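Local coordinates for iron-chelator utilization protein (PDB 4YHB) that binds FAD and probably acts as a flavin-dependent reductase that releases iron from ferric siderophores such as the organism's own fuscachelin, at residues M32-L37 and T102-V107; D48-H53 and V135-A140; Y89-F94 and A155-E160. All blocks are in the same frame, centred on the assembly; numbering follows the deposited sequence.

Contact 1. Residues M32-L37 and T102-V107; sequences MVRVDL and TIDFVV. With FAD (flavin-adenine dinucleotide), chain C.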
# COMPACT_ATOMS: atom_id res chain seq x y z
N MET A 32 -10.48 8.17 -3.20
CA MET A 32 -9.42 7.95 -2.23
C MET A 32 -9.47 8.97 -1.10
O MET A 32 -9.63 10.18 -1.34
CB MET A 32 -8.04 8.00 -2.89
CG MET A 32 -6.97 7.45 -1.95
SD MET A 32 -5.63 6.56 -2.73
CE MET A 32 -6.50 5.30 -3.66
N VAL A 33 -9.33 8.49 0.12
CA VAL A 33 -9.38 9.36 1.28
C VAL A 33 -8.11 9.15 2.11
O VAL A 33 -7.68 8.02 2.35
CB VAL A 33 -10.65 9.12 2.12
CG1 VAL A 33 -10.67 7.71 2.72
CG2 VAL A 33 -10.76 10.16 3.21
N ARG A 34 -7.50 10.27 2.49
CA ARG A 34 -6.25 10.28 3.22
C ARG A 34 -6.57 10.63 4.66
O ARG A 34 -7.22 11.65 4.93
CB ARG A 34 -5.27 11.29 2.60
CG ARG A 34 -3.97 11.45 3.34
CD ARG A 34 -2.93 12.17 2.50
NE ARG A 34 -2.54 11.35 1.35
CZ ARG A 34 -1.83 11.79 0.32
NH1 ARG A 34 -1.43 13.05 0.26
NH2 ARG A 34 -1.53 10.96 -0.67
N VAL A 35 -6.16 9.75 5.57
CA VAL A 35 -6.55 9.83 6.97
C VAL A 35 -5.30 9.93 7.83
O VAL A 35 -4.37 9.14 7.65
CB VAL A 35 -7.39 8.59 7.37
CG1 VAL A 35 -7.71 8.59 8.86
CG2 VAL A 35 -8.66 8.50 6.52
N ASP A 36 -5.26 10.90 8.74
CA ASP A 36 -4.18 10.95 9.73
C ASP A 36 -4.68 10.38 11.06
O ASP A 36 -5.70 10.84 11.57
CB ASP A 36 -3.67 12.38 9.95
CG ASP A 36 -3.04 12.99 8.70
OD1 ASP A 36 -2.51 12.25 7.85
OD2 ASP A 36 -3.07 14.24 8.59
N LEU A 37 -3.95 9.39 11.61
CA LEU A 37 -4.29 8.74 12.88
C LEU A 37 -3.29 9.16 13.96
O LEU A 37 -2.09 9.20 13.70
CB LEU A 37 -4.28 7.22 12.74
CG LEU A 37 -5.24 6.62 11.69
CD1 LEU A 37 -4.87 5.16 11.39
CD2 LEU A 37 -6.65 6.69 12.24
N THR A 102 -0.25 8.45 8.64
CA THR A 102 -1.12 8.72 7.49
C THR A 102 -1.39 7.45 6.68
O THR A 102 -0.46 6.71 6.33
CB THR A 102 -0.51 9.79 6.56
OG1 THR A 102 -0.31 10.99 7.30
CG2 THR A 102 -1.45 10.08 5.38
N ILE A 103 -2.66 7.21 6.41
CA ILE A 103 -3.10 6.07 5.61
C ILE A 103 -3.99 6.53 4.47
O ILE A 103 -4.95 7.28 4.69
CB ILE A 103 -3.90 5.05 6.44
CG1 ILE A 103 -3.20 4.72 7.77
CG2 ILE A 103 -4.24 3.81 5.59
CD1 ILE A 103 -2.16 3.67 7.69
N ASP A 104 -3.68 6.06 3.26
CA ASP A 104 -4.55 6.30 2.11
C ASP A 104 -5.47 5.11 1.85
O ASP A 104 -5.00 4.00 1.57
CB ASP A 104 -3.69 6.56 0.85
CG ASP A 104 -3.12 7.96 0.82
OD1 ASP A 104 -3.37 8.72 1.77
OD2 ASP A 104 -2.43 8.31 -0.17
N PHE A 105 -6.78 5.33 1.93
CA PHE A 105 -7.78 4.28 1.73
C PHE A 105 -8.44 4.39 0.36
O PHE A 105 -8.93 5.46 -0.01
CB PHE A 105 -8.92 4.36 2.75
CG PHE A 105 -8.52 4.09 4.17
CD1 PHE A 105 -7.89 5.07 4.92
CD2 PHE A 105 -8.87 2.89 4.78
CE1 PHE A 105 -7.55 4.82 6.26
CE2 PHE A 105 -8.53 2.64 6.11
CZ PHE A 105 -7.88 3.61 6.85
N VAL A 106 -8.52 3.28 -0.37
CA VAL A 106 -9.43 3.24 -1.52
C VAL A 106 -10.86 3.22 -0.98
O VAL A 106 -11.18 2.44 -0.09
CB VAL A 106 -9.23 2.02 -2.42
CG1 VAL A 106 -10.35 1.97 -3.51
CG2 VAL A 106 -7.86 2.04 -3.06
N VAL A 107 -11.70 4.10 -1.51
CA VAL A 107 -13.10 4.10 -1.10
C VAL A 107 -13.85 3.24 -2.10
O VAL A 107 -13.88 3.57 -3.28
CB VAL A 107 -13.67 5.54 -1.05
CG1 VAL A 107 -15.11 5.54 -0.54
CG2 VAL A 107 -12.77 6.43 -0.18
PA FAD C . -12.44 -7.16 1.73
O1A FAD C . -13.39 -7.69 2.81
O2A FAD C . -10.97 -7.69 1.94
O5B FAD C . -12.90 -7.79 0.32
C5B FAD C . -14.24 -7.84 -0.02
C4B FAD C . -14.38 -7.83 -1.56
O4B FAD C . -14.00 -6.61 -2.12
C3B FAD C . -13.57 -8.87 -2.21
O3B FAD C . -14.34 -9.37 -3.26
C2B FAD C . -12.43 -8.17 -2.71
O2B FAD C . -11.89 -8.71 -3.91
C1B FAD C . -12.96 -6.83 -3.01
N9A FAD C . -12.00 -5.74 -2.87
C8A FAD C . -11.06 -5.60 -1.91
N7A FAD C . -10.40 -4.45 -2.12
C5A FAD C . -10.95 -3.84 -3.20
C6A FAD C . -10.69 -2.65 -3.88
N6A FAD C . -9.66 -1.79 -3.43
N1A FAD C . -11.43 -2.33 -4.96
C2A FAD C . -12.41 -3.15 -5.39
N3A FAD C . -12.69 -4.29 -4.76
C4A FAD C . -11.96 -4.66 -3.68
N1 FAD C . -5.50 -0.80 0.14
C2 FAD C . -5.69 0.52 0.21
O2 FAD C . -6.76 1.00 -0.13
N3 FAD C . -4.66 1.30 0.67
C4 FAD C . -3.47 0.77 1.05
O4 FAD C . -2.60 1.51 1.46
C4X FAD C . -3.25 -0.61 0.97
N5 FAD C . -2.06 -1.21 1.34
C5X FAD C . -1.92 -2.55 1.26
C6 FAD C . -0.72 -3.16 1.64
C7 FAD C . -0.58 -4.40 1.57
C7M FAD C . 0.78 -4.95 2.01
C8 FAD C . -1.43 -5.23 1.19
C8M FAD C . -1.21 -6.71 1.11
C9 FAD C . -2.66 -4.80 0.79
C9A FAD C . -3.09 -3.33 0.77
N10 FAD C . -4.21 -2.73 0.41
C10 FAD C . -4.33 -1.39 0.50
C1' FAD C . -5.34 -3.54 -0.09
C2' FAD C . -6.35 -3.87 0.97
O2' FAD C . -5.75 -4.60 1.96
C3' FAD C . -7.52 -4.66 0.30
O3' FAD C . -8.02 -3.87 -0.74
C4' FAD C . -8.59 -5.16 1.24
O4' FAD C . -9.26 -6.20 0.67
C5' FAD C . -9.63 -4.09 1.60
O5' FAD C . -10.41 -4.42 2.72
P FAD C . -11.97 -4.51 2.50
O1P FAD C . -12.47 -4.95 3.89
O2P FAD C . -12.34 -3.16 1.82
O3P FAD C . -12.70 -5.59 1.61
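R34 and D104 lie side by side across two antiparallel strands of the six-stranded barrel that forms the FAD-binding domain of this ferredoxin-reductase-like protein. Their planes are only 4° apart, and the guanidinium grips the carboxylate side-on in a salt bridge: NE of R34 reaches OD1 of D104 at 2.8 Å while NH2 takes OD2, each oxygen offering its syn lone pair. The bend at chi3 of R34 (-66°) turns NE off the line of the chain.

On the same face, D36 and T102 run alongside each other; OG1 of T102 donates to OD1 of D36 at 2.6 Å, arriving from above the carboxylate plane, and N24 takes the other oxygen. M32 crosses V106 obliquely, its CE 3.6 Å from CG2 of V106.

The opposite face is apolar. V35 sets CG2 3.9 Å from CE1 of the F105 ring, and V33 lays CG1 against CB of F105; A117 of helix 112-118 packs against V33 and F105. V33 pairs with F105 and V35 with I103 through two backbone bonds each. The backbone of 102-107 also serves the flavin: D104 O accepts from N3 of FAD, and V106 N donates to O2 of FAD at 2.9 Å.

Contact 2. Residues D48-H53 and V135-A140; sequences DNFADH and VYYPEA. With ZN (zinc ion), chain D; FAD (flavin-adenine dinucleotide), chain C.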
# COMPACT_ATOMS: atom_id res chain seq x y z
N ASP A 48 10.42 2.62 8.28
CA ASP A 48 11.66 3.02 7.61
C ASP A 48 11.59 2.95 6.08
O ASP A 48 12.40 3.57 5.40
CB ASP A 48 12.82 2.15 8.10
CG ASP A 48 13.18 2.43 9.54
OD1 ASP A 48 13.75 3.51 9.80
OD2 ASP A 48 12.87 1.60 10.42
N ASN A 49 10.63 2.21 5.54
CA ASN A 49 10.62 1.99 4.09
C ASN A 49 9.24 2.08 3.44
O ASN A 49 8.22 2.01 4.12
CB ASN A 49 11.27 0.65 3.77
CG ASN A 49 12.77 0.67 4.03
OD1 ASN A 49 13.54 1.21 3.23
ND2 ASN A 49 13.19 0.10 5.16
N PHE A 50 9.23 2.22 2.11
CA PHE A 50 8.05 2.67 1.37
C PHE A 50 6.87 1.70 1.40
O PHE A 50 5.72 2.13 1.33
CB PHE A 50 8.41 2.97 -0.09
CG PHE A 50 8.60 1.74 -0.94
CD1 PHE A 50 7.57 1.28 -1.75
CD2 PHE A 50 9.81 1.06 -0.93
CE1 PHE A 50 7.74 0.15 -2.54
CE2 PHE A 50 9.99 -0.06 -1.71
CZ PHE A 50 8.96 -0.52 -2.52
N ALA A 51 7.14 0.40 1.48
CA ALA A 51 6.04 -0.55 1.45
C ALA A 51 5.62 -1.03 2.84
O ALA A 51 4.84 -1.99 2.96
CB ALA A 51 6.39 -1.74 0.57
N ASP A 52 6.14 -0.39 3.89
CA ASP A 52 5.73 -0.70 5.26
C ASP A 52 4.21 -0.67 5.37
O ASP A 52 3.56 0.20 4.81
CB ASP A 52 6.32 0.28 6.27
CG ASP A 52 7.82 0.11 6.46
OD1 ASP A 52 8.41 -0.85 5.92
OD2 ASP A 52 8.39 0.95 7.20
N HIS A 53 3.64 -1.63 6.09
CA HIS A 53 2.18 -1.67 6.22
C HIS A 53 1.74 -2.18 7.58
O HIS A 53 2.43 -2.97 8.23
CB HIS A 53 1.56 -2.54 5.12
CG HIS A 53 2.16 -3.91 5.02
ND1 HIS A 53 3.37 -4.14 4.40
CD2 HIS A 53 1.74 -5.11 5.48
CE1 HIS A 53 3.65 -5.43 4.46
NE2 HIS A 53 2.69 -6.03 5.13
N VAL A 135 11.55 -3.68 5.07
CA VAL A 135 12.51 -4.24 4.12
C VAL A 135 13.31 -3.14 3.43
O VAL A 135 12.73 -2.27 2.77
CB VAL A 135 11.81 -5.09 3.05
CG1 VAL A 135 12.84 -5.76 2.15
CG2 VAL A 135 10.91 -6.13 3.70
N TYR A 136 14.63 -3.19 3.59
CA TYR A 136 15.53 -2.26 2.94
C TYR A 136 16.02 -2.82 1.60
O TYR A 136 16.27 -4.02 1.47
CB TYR A 136 16.76 -1.96 3.81
CG TYR A 136 16.49 -1.26 5.11
CD1 TYR A 136 16.59 0.12 5.21
CD2 TYR A 136 16.16 -1.97 6.25
CE1 TYR A 136 16.36 0.77 6.42
CE2 TYR A 136 15.93 -1.34 7.46
CZ TYR A 136 16.03 0.03 7.53
OH TYR A 136 15.81 0.67 8.72
N TYR A 137 16.17 -1.94 0.62
CA TYR A 137 16.73 -2.32 -0.67
C TYR A 137 17.96 -1.48 -1.00
O TYR A 137 18.04 -0.32 -0.61
CB TYR A 137 15.69 -2.18 -1.79
CG TYR A 137 14.54 -3.16 -1.69
CD1 TYR A 137 14.64 -4.43 -2.22
CD2 TYR A 137 13.34 -2.79 -1.07
CE1 TYR A 137 13.58 -5.33 -2.13
CE2 TYR A 137 12.29 -3.68 -0.98
CZ TYR A 137 12.41 -4.94 -1.51
OH TYR A 137 11.36 -5.83 -1.41
N PRO A 138 18.92 -2.07 -1.74
CA PRO A 138 20.03 -1.29 -2.28
C PRO A 138 19.54 -0.29 -3.32
O PRO A 138 18.49 -0.51 -3.94
CB PRO A 138 20.93 -2.35 -2.92
CG PRO A 138 20.02 -3.49 -3.23
CD PRO A 138 18.99 -3.49 -2.13
N GLU A 139 20.28 0.80 -3.51
CA GLU A 139 19.87 1.82 -4.45
C GLU A 139 19.93 1.31 -5.88
O GLU A 139 20.74 0.44 -6.22
CB GLU A 139 20.73 3.08 -4.30
CG GLU A 139 20.51 3.82 -2.98
CD GLU A 139 21.02 5.25 -3.01
OE1 GLU A 139 21.04 5.90 -1.94
OE2 GLU A 139 21.42 5.72 -4.10
N ALA A 140 19.06 1.85 -6.72
CA ALA A 140 19.05 1.55 -8.14
C ALA A 140 19.18 2.86 -8.90
O ALA A 140 18.99 3.94 -8.33
CB ALA A 140 17.79 0.81 -8.54
ZN ZN D . 2.80 -8.20 5.27
PA FAD C . -12.44 -7.16 1.73
O1A FAD C . -13.39 -7.69 2.81
O2A FAD C . -10.97 -7.69 1.94
O5B FAD C . -12.90 -7.79 0.32
C5B FAD C . -14.24 -7.84 -0.02
C4B FAD C . -14.38 -7.83 -1.56
O4B FAD C . -14.00 -6.61 -2.12
C3B FAD C . -13.57 -8.87 -2.21
O3B FAD C . -14.34 -9.37 -3.26
C2B FAD C . -12.43 -8.17 -2.71
O2B FAD C . -11.89 -8.71 -3.91
C1B FAD C . -12.96 -6.83 -3.01
N9A FAD C . -12.00 -5.74 -2.87
C8A FAD C . -11.06 -5.60 -1.91
N7A FAD C . -10.40 -4.45 -2.12
C5A FAD C . -10.95 -3.84 -3.20
C6A FAD C . -10.69 -2.65 -3.88
N6A FAD C . -9.66 -1.79 -3.43
N1A FAD C . -11.43 -2.33 -4.96
C2A FAD C . -12.41 -3.15 -5.39
N3A FAD C . -12.69 -4.29 -4.76
C4A FAD C . -11.96 -4.66 -3.68
N1 FAD C . -5.50 -0.80 0.14
C2 FAD C . -5.69 0.52 0.21
O2 FAD C . -6.76 1.00 -0.13
N3 FAD C . -4.66 1.30 0.67
C4 FAD C . -3.47 0.77 1.05
O4 FAD C . -2.60 1.51 1.46
C4X FAD C . -3.25 -0.61 0.97
N5 FAD C . -2.06 -1.21 1.34
C5X FAD C . -1.92 -2.55 1.26
C6 FAD C . -0.72 -3.16 1.64
C7 FAD C . -0.58 -4.40 1.57
C7M FAD C . 0.78 -4.95 2.01
C8 FAD C . -1.43 -5.23 1.19
C8M FAD C . -1.21 -6.71 1.11
C9 FAD C . -2.66 -4.80 0.79
C9A FAD C . -3.09 -3.33 0.77
N10 FAD C . -4.21 -2.73 0.41
C10 FAD C . -4.33 -1.39 0.50
C1' FAD C . -5.34 -3.54 -0.09
C2' FAD C . -6.35 -3.87 0.97
O2' FAD C . -5.75 -4.60 1.96
C3' FAD C . -7.52 -4.66 0.30
O3' FAD C . -8.02 -3.87 -0.74
C4' FAD C . -8.59 -5.16 1.24
O4' FAD C . -9.26 -6.20 0.67
C5' FAD C . -9.63 -4.09 1.60
O5' FAD C . -10.41 -4.42 2.72
P FAD C . -11.97 -4.51 2.50
O1P FAD C . -12.47 -4.95 3.89
O2P FAD C . -12.34 -3.16 1.82
O3P FAD C . -12.70 -5.59 1.61
O HOH W 1 15.57 0.70 1.48
O HOH W 2 9.66 -1.92 1.72
O HOH W 3 8.87 -2.72 4.07
O HOH W 4 4.91 -8.14 4.74
O HOH W 5 3.43 -7.98 7.44
O HOH W 6 0.74 -8.21 6.00
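N49 meets the ring of Y136 with its amide standing almost upright on it, the planes 87° apart, with ND2 of N49 3.3 Å above the plane of Y136 and over its centre; ND2 has its hydrogen-bond partner in T134 OG1. At the hydroxyl of Y136, D48 brings CG to 3.3 Å from OH. Both polar ends are held by residues of the N-terminal region, OH of Y136 by E11 and OD2 of D48 by Y13, with R46 adding a salt bridge to D48.

No direct hydrogen bond joins 48-53 to 135-140; water does that work. One water donates to OD1 of N49 and accepts from N of Y137 at 2.8 Å. Another donates to OD1 of D52 at 2.7 Å and accepts from N of V135. A third links V135 O to A51 N, weakly on the A51 side.

Within the loop, residues N49 to D52 form a type I turn. D52 OD2 accepts a nearly straight bond (177°) from N of N49, and S47 also bonds to it. Apolar contact is slight, CE2 of F50 lying 4.4 Å from CE2 of Y137.

The turn leads into H53, where CG lies between the backbone N and the carbonyl carbon (chi1 52°). Its ND1 donates to A51 O and its NE2 binds zinc at 2.2 Å; together these hold the ring's rotation. The flavin methyl C7M sits over the ring centre. With H265, H266 and three waters, this makes a six-ligand, three-histidine zinc site at the dimethylbenzene end of the flavin.

Contact 3. Residues Y89-F94 and A155-E160; sequences YTVRRF and AARRIE. With FAD (flavin-adenine dinucleotide), chain C.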
# COMPACT_ATOMS: atom_id res chain seq x y z
N TYR A 89 -3.03 -2.19 5.29
CA TYR A 89 -2.95 -0.87 4.66
C TYR A 89 -1.53 -0.33 4.80
O TYR A 89 -0.85 -0.55 5.80
CB TYR A 89 -3.96 0.12 5.29
CG TYR A 89 -5.38 -0.11 4.83
CD1 TYR A 89 -6.23 -0.95 5.53
CD2 TYR A 89 -5.86 0.49 3.66
CE1 TYR A 89 -7.52 -1.19 5.10
CE2 TYR A 89 -7.17 0.26 3.21
CZ TYR A 89 -7.99 -0.58 3.94
OH TYR A 89 -9.28 -0.84 3.54
N THR A 90 -1.10 0.40 3.78
CA THR A 90 0.24 0.97 3.75
C THR A 90 0.41 2.16 4.69
O THR A 90 -0.52 2.95 4.88
CB THR A 90 0.59 1.40 2.31
OG1 THR A 90 0.55 0.26 1.45
CG2 THR A 90 1.99 2.05 2.24
N VAL A 91 1.60 2.27 5.29
CA VAL A 91 2.01 3.51 5.93
C VAL A 91 2.33 4.52 4.84
O VAL A 91 3.43 4.52 4.30
CB VAL A 91 3.25 3.29 6.84
CG1 VAL A 91 3.69 4.61 7.49
CG2 VAL A 91 2.93 2.25 7.89
N ARG A 92 1.35 5.35 4.49
CA ARG A 92 1.55 6.36 3.44
C ARG A 92 2.59 7.39 3.87
O ARG A 92 3.44 7.78 3.07
CB ARG A 92 0.23 7.06 3.11
CG ARG A 92 0.35 8.13 2.00
CD ARG A 92 0.86 7.54 0.68
NE ARG A 92 1.09 8.59 -0.32
CZ ARG A 92 2.18 9.35 -0.35
NH1 ARG A 92 3.11 9.19 0.58
NH2 ARG A 92 2.33 10.28 -1.27
N ARG A 93 2.51 7.83 5.12
CA ARG A 93 3.54 8.66 5.73
C ARG A 93 3.50 8.43 7.23
O ARG A 93 2.44 8.14 7.81
CB ARG A 93 3.35 10.16 5.45
CG ARG A 93 3.43 10.60 3.98
CD ARG A 93 3.56 12.12 3.84
NE ARG A 93 3.56 12.54 2.44
CZ ARG A 93 2.61 13.29 1.88
NH1 ARG A 93 1.59 13.73 2.61
NH2 ARG A 93 2.69 13.62 0.60
N PHE A 94 4.65 8.55 7.87
CA PHE A 94 4.69 8.58 9.32
C PHE A 94 5.54 9.75 9.78
O PHE A 94 6.71 9.85 9.42
CB PHE A 94 5.25 7.28 9.89
CG PHE A 94 5.48 7.35 11.37
CD1 PHE A 94 4.46 7.73 12.22
CD2 PHE A 94 6.72 7.04 11.91
CE1 PHE A 94 4.66 7.81 13.60
CE2 PHE A 94 6.92 7.11 13.29
CZ PHE A 94 5.89 7.50 14.13
N ALA A 155 3.71 3.04 -3.81
CA ALA A 155 4.45 3.55 -4.97
C ALA A 155 4.70 5.06 -4.87
O ALA A 155 5.81 5.53 -5.16
CB ALA A 155 3.70 3.23 -6.27
N ALA A 156 3.69 5.81 -4.45
CA ALA A 156 3.81 7.26 -4.33
C ALA A 156 4.80 7.62 -3.22
O ALA A 156 5.60 8.56 -3.37
CB ALA A 156 2.46 7.90 -4.08
N ARG A 157 4.75 6.88 -2.11
CA ARG A 157 5.70 7.11 -1.03
C ARG A 157 7.12 6.88 -1.51
O ARG A 157 8.02 7.65 -1.19
CB ARG A 157 5.41 6.22 0.18
CG ARG A 157 6.48 6.36 1.26
CD ARG A 157 6.12 5.66 2.55
NE ARG A 157 7.25 5.68 3.49
CZ ARG A 157 7.25 5.09 4.68
NH1 ARG A 157 6.17 4.43 5.08
NH2 ARG A 157 8.33 5.15 5.47
N ARG A 158 7.32 5.81 -2.27
CA ARG A 158 8.61 5.50 -2.88
C ARG A 158 9.10 6.65 -3.76
O ARG A 158 10.22 7.15 -3.60
CB ARG A 158 8.51 4.21 -3.69
CG ARG A 158 9.77 3.84 -4.47
CD ARG A 158 10.93 3.73 -3.54
NE ARG A 158 11.78 2.58 -3.82
CZ ARG A 158 12.96 2.40 -3.23
NH1 ARG A 158 13.39 3.31 -2.36
NH2 ARG A 158 13.70 1.33 -3.51
N ILE A 159 8.25 7.07 -4.69
CA ILE A 159 8.60 8.15 -5.60
C ILE A 159 8.99 9.43 -4.85
O ILE A 159 9.97 10.08 -5.19
CB ILE A 159 7.43 8.46 -6.55
CG1 ILE A 159 7.29 7.32 -7.55
CG2 ILE A 159 7.67 9.74 -7.30
CD1 ILE A 159 6.09 7.44 -8.47
N GLU A 160 8.24 9.78 -3.81
CA GLU A 160 8.49 11.04 -3.13
C GLU A 160 9.73 10.98 -2.23
O GLU A 160 10.25 12.01 -1.83
CB GLU A 160 7.24 11.46 -2.34
CG GLU A 160 6.10 11.85 -3.30
CD GLU A 160 4.88 12.47 -2.63
OE1 GLU A 160 4.66 12.22 -1.41
OE2 GLU A 160 4.14 13.21 -3.33
PA FAD C . -12.44 -7.16 1.73
O1A FAD C . -13.39 -7.69 2.81
O2A FAD C . -10.97 -7.69 1.94
O5B FAD C . -12.90 -7.79 0.32
C5B FAD C . -14.24 -7.84 -0.02
C4B FAD C . -14.38 -7.83 -1.56
O4B FAD C . -14.00 -6.61 -2.12
C3B FAD C . -13.57 -8.87 -2.21
O3B FAD C . -14.34 -9.37 -3.26
C2B FAD C . -12.43 -8.17 -2.71
O2B FAD C . -11.89 -8.71 -3.91
C1B FAD C . -12.96 -6.83 -3.01
N9A FAD C . -12.00 -5.74 -2.87
C8A FAD C . -11.06 -5.60 -1.91
N7A FAD C . -10.40 -4.45 -2.12
C5A FAD C . -10.95 -3.84 -3.20
C6A FAD C . -10.69 -2.65 -3.88
N6A FAD C . -9.66 -1.79 -3.43
N1A FAD C . -11.43 -2.33 -4.96
C2A FAD C . -12.41 -3.15 -5.39
N3A FAD C . -12.69 -4.29 -4.76
C4A FAD C . -11.96 -4.66 -3.68
N1 FAD C . -5.50 -0.80 0.14
C2 FAD C . -5.69 0.52 0.21
O2 FAD C . -6.76 1.00 -0.13
N3 FAD C . -4.66 1.30 0.67
C4 FAD C . -3.47 0.77 1.05
O4 FAD C . -2.60 1.51 1.46
C4X FAD C . -3.25 -0.61 0.97
N5 FAD C . -2.06 -1.21 1.34
C5X FAD C . -1.92 -2.55 1.26
C6 FAD C . -0.72 -3.16 1.64
C7 FAD C . -0.58 -4.40 1.57
C7M FAD C . 0.78 -4.95 2.01
C8 FAD C . -1.43 -5.23 1.19
C8M FAD C . -1.21 -6.71 1.11
C9 FAD C . -2.66 -4.80 0.79
C9A FAD C . -3.09 -3.33 0.77
N10 FAD C . -4.21 -2.73 0.41
C10 FAD C . -4.33 -1.39 0.50
C1' FAD C . -5.34 -3.54 -0.09
C2' FAD C . -6.35 -3.87 0.97
O2' FAD C . -5.75 -4.60 1.96
C3' FAD C . -7.52 -4.66 0.30
O3' FAD C . -8.02 -3.87 -0.74
C4' FAD C . -8.59 -5.16 1.24
O4' FAD C . -9.26 -6.20 0.67
C5' FAD C . -9.63 -4.09 1.60
O5' FAD C . -10.41 -4.42 2.72
P FAD C . -11.97 -4.51 2.50
O1P FAD C . -12.47 -4.95 3.89
O2P FAD C . -12.34 -3.16 1.82
O3P FAD C . -12.70 -5.59 1.61
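R157 reaches from its helix to the backbone of 89-94 with its chain extended from CG to NE, and NH1 donates to V91 O at 2.9 Å. The acceptor lies close to the guanidinium plane, but the donor is tilted 30° from the plane of the V91 carbonyl. S47 takes NH1 as well, and E161 pairs with NE. V91 runs alongside, its CG1 3.5 Å from NH1.

R92 slides past R157 in the opposite direction. Its chain bends at chi2 (59°), which turns CD aside, and the guanidinium presents one face to the helix backbone at A156 C and R157 N. The buried carbonyl O of R92 has no polar partner in the model.

R92 and R93 together face T102 as a classic beta bulge in strand 86-95 of the flavin-binding barrel, while the helix belongs to the domain with the five-stranded parallel sheet; the contact therefore joins the two domains.

OE1 of E160 makes salt bridges to both arginines. NH2 of R92 meets this oxygen from above the carboxylate plane at 3.0 Å, whereas the guanidinium of R93 is nearly coplanar with the carboxylate, its NH2 meeting the syn lone pair at 3.1 Å. An alanine in place of E160 would probably leave both arginine charges without this shared mate and set the R93 guanidinium freer to turn. The other oxygen, OE2, accepts from N of D184.

Overall arrangement
The three contacts follow the flavin along its ring system. Contact 1 meets the pyrimidine edge and contact 2 the dimethylbenzene methyl; between them, contact 3 brings T90 N to FAD O4 at 3.0 Å. Contacts 1 and 2 lie on opposite sides of the chain's centre, their own centres 21 Å apart, and do not touch. Contact 3 bridges them, with its centre about 11 Å from that of contact 1 and 10 Å from that of contact 2. T102 N probably bonds to R93 O at 2.8 Å, and V91 N likewise to D52 O at 2.9 Å. R92 also makes a long, weak ion pair with D104, extending the charged network of contact 3 into contact 1.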